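Local coordinates for yeast Cdc13 OB4 (Candida glabrata, PDB 3RMH), which forms, as the OB4 dimerization domain of a telomere protein, a two-chain OB-fold dimer, and in the whole protein probably serves DNA binding, at residues B[32-37]-B[100-105]. The protein carries 2 engineered substitutions. Numbering follows the deposited sequence.
Sequences LNVYII and SRLRVF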
loop_
_atom_site.group_PDB
_atom_site.type_symbol
_atom_site.label_atom_id
_atom_site.label_comp_id
_atom_site.label_asym_id
_atom_site.label_seq_id
_atom_site.Cartn_x
_atom_site.Cartn_y
_atom_site.Cartn_z
ATOM N N LEU B 32 17.901 0.903 5.393
ATOM C CA LEU B 32 17.239 -0.369 5.592
ATOM C C LEU B 32 17.975 -1.470 4.852
ATOM O O LEU B 32 18.397 -1.273 3.718
ATOM C CB LEU B 32 15.822 -0.305 5.026
ATOM C CG LEU B 32 14.927 0.804 5.566
ATOM C CD1 LEU B 32 13.596 0.747 4.858
ATOM C CD2 LEU B 32 14.763 0.642 7.072
ATOM N N ASN B 33 18.141 -2.612 5.510
ATOM C CA ASN B 33 18.551 -3.838 4.834
ATOM C C ASN B 33 17.383 -4.799 4.878
ATOM O O ASN B 33 17.097 -5.394 5.920
ATOM C CB ASN B 33 19.807 -4.437 5.492
ATOM C CG ASN B 33 21.036 -3.597 5.241
ATOM O OD1 ASN B 33 21.614 -3.634 4.151
ATOM N ND2 ASN B 33 21.436 -2.813 6.239
ATOM N N VAL B 34 16.680 -4.926 3.755
ATOM C CA VAL B 34 15.364 -5.538 3.778
ATOM C C VAL B 34 15.129 -6.427 2.583
ATOM O O VAL B 34 15.833 -6.314 1.582
ATOM C CB VAL B 34 14.265 -4.453 3.843
ATOM C CG1 VAL B 34 14.264 -3.816 5.214
ATOM C CG2 VAL B 34 14.497 -3.390 2.765
ATOM N N TYR B 35 14.139 -7.308 2.695
ATOM C CA TYR B 35 13.775 -8.200 1.596
ATOM C C TYR B 35 12.775 -7.541 0.692
ATOM O O TYR B 35 11.756 -7.052 1.166
ATOM C CB TYR B 35 13.147 -9.478 2.130
ATOM C CG TYR B 35 14.124 -10.338 2.877
ATOM C CD1 TYR B 35 14.880 -11.291 2.210
ATOM C CD2 TYR B 35 14.304 -10.190 4.240
ATOM C CE1 TYR B 35 15.787 -12.088 2.886
ATOM C CE2 TYR B 35 15.217 -10.982 4.928
ATOM C CZ TYR B 35 15.948 -11.930 4.243
ATOM O OH TYR B 35 16.851 -12.719 4.921
ATOM N N ILE B 36 13.042 -7.550 -0.608
ATOM C CA ILE B 36 12.038 -7.083 -1.576
ATOM C C ILE B 36 11.102 -8.240 -1.854
ATOM O O ILE B 36 11.540 -9.287 -2.317
ATOM C CB ILE B 36 12.709 -6.639 -2.893
ATOM C CG1 ILE B 36 13.583 -5.400 -2.644
ATOM C CG2 ILE B 36 11.648 -6.419 -3.975
ATOM C CD1 ILE B 36 14.404 -4.940 -3.820
ATOM N N ILE B 37 9.812 -8.079 -1.579
ATOM C CA ILE B 37 8.890 -9.199 -1.785
ATOM C C ILE B 37 7.883 -9.006 -2.908
ATOM O O ILE B 37 7.226 -9.947 -3.316
ATOM C CB ILE B 37 8.130 -9.549 -0.509
ATOM C CG1 ILE B 37 7.404 -8.306 0.018
ATOM C CG2 ILE B 37 9.093 -10.128 0.519
ATOM C CD1 ILE B 37 6.467 -8.600 1.153
ATOM N N SER B 100 18.224 -6.265 0.013
ATOM C CA SER B 100 18.910 -5.160 -0.632
ATOM C C SER B 100 19.010 -4.054 0.403
ATOM O O SER B 100 18.198 -3.981 1.322
ATOM C CB SER B 100 18.114 -4.645 -1.846
ATOM O OG SER B 100 18.114 -5.587 -2.905
ATOM N N ARG B 101 20.008 -3.195 0.269
ATOM C CA ARG B 101 20.111 -2.046 1.155
ATOM C C ARG B 101 19.509 -0.853 0.450
ATOM O O ARG B 101 19.887 -0.539 -0.682
ATOM C CB ARG B 101 21.570 -1.769 1.503
ATOM C CG ARG B 101 21.774 -0.547 2.410
ATOM C CD ARG B 101 23.221 -0.484 2.895
ATOM N NE ARG B 101 23.541 0.768 3.581
ATOM C CZ ARG B 101 23.764 1.927 2.966
ATOM N NH1 ARG B 101 23.690 2.009 1.644
ATOM N NH2 ARG B 101 24.058 3.010 3.675
ATOM N N LEU B 102 18.556 -0.200 1.118
ATOM C CA LEU B 102 17.891 0.972 0.575
ATOM C C LEU B 102 18.032 2.096 1.588
ATOM O O LEU B 102 18.159 1.851 2.789
ATOM C CB LEU B 102 16.402 0.701 0.389
ATOM C CG LEU B 102 16.015 -0.425 -0.562
ATOM C CD1 LEU B 102 14.525 -0.682 -0.457
ATOM C CD2 LEU B 102 16.408 -0.044 -1.968
ATOM N N ARG B 103 17.998 3.322 1.098
ATOM C CA ARG B 103 17.984 4.473 1.974
ATOM C C ARG B 103 16.708 5.209 1.623
ATOM O O ARG B 103 16.540 5.633 0.479
ATOM C CB ARG B 103 19.201 5.358 1.720
ATOM C CG ARG B 103 20.508 4.723 2.176
ATOM C CD ARG B 103 21.690 5.698 2.064
ATOM N NE ARG B 103 22.019 6.015 0.676
ATOM C CZ ARG B 103 22.055 7.247 0.174
ATOM N NH1 ARG B 103 21.787 8.293 0.945
ATOM N NH2 ARG B 103 22.365 7.435 -1.101
ATOM N N VAL B 104 15.802 5.341 2.590
ATOM C CA VAL B 104 14.473 5.866 2.291
ATOM C C VAL B 104 14.128 7.099 3.139
ATOM O O VAL B 104 14.714 7.319 4.194
ATOM C CB VAL B 104 13.373 4.784 2.447
ATOM C CG1 VAL B 104 13.679 3.572 1.550
ATOM C CG2 VAL B 104 13.241 4.333 3.898
ATOM N N PHE B 105 13.174 7.890 2.653
ATOM C CA PHE B 105 12.689 9.059 3.370
ATOM C C PHE B 105 11.196 9.246 3.082
ATOM O O PHE B 105 10.665 8.676 2.121
ATOM C CB PHE B 105 13.504 10.314 2.990
ATOM C CG PHE B 105 13.225 10.820 1.601
ATOM C CD1 PHE B 105 12.467 11.971 1.406
ATOM C CD2 PHE B 105 13.681 10.133 0.495
ATOM C CE1 PHE B 105 12.196 12.425 0.125
ATOM C CE2 PHE B 105 13.404 10.579 -0.785
ATOM C CZ PHE B 105 12.673 11.721 -0.972
#
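In the curled sheet of this OB fold, Leu32, Asn33 and Val34 pair antiparallel with Leu102, Arg101 and Ser100, joining strand 28-42 to strand 99-108. Two hydrogen-bonded pairs flank a non-hydrogen-bonded one. Leu32 N meets Leu102 O at 2.8 Å and nearly straight (177° at the hydrogen), and Leu102 N returns to Leu32 O; Val34 N to Ser100 O (3.0 Å) and Ser100 N to Val34 O complete the second pair. Between them, Arg101 CA approaches Leu32 O at 3.2 Å in a CA-H...O contact. The segment axes make 127°, well short of antiparallel, consistent with the strong twist and coiling of an OB-fold barrel. On the buried face, the side chains of Leu32 and Val104 cross at about a right angle, with Leu32 CD1 3.7 Å from Val104 CG2, while Val34 CG2 lies 4.2 Å from Leu102 CD1. Ile36, whose backbone bonds to Asn97, still brings CD1 within 3.9 Å of Ser100 OG. Strand 46-52, the next strand of the sheet, adds Val51 beside Val34 and Ile49 beside Ile36. Asn33 and Arg101, both exposed, point to the other face. With CG anti to its backbone N (chi1 179°), Arg101 runs extended to NE, and Asn33 OD1 sits against its aliphatic start, 3.2 Å from Arg101 CB.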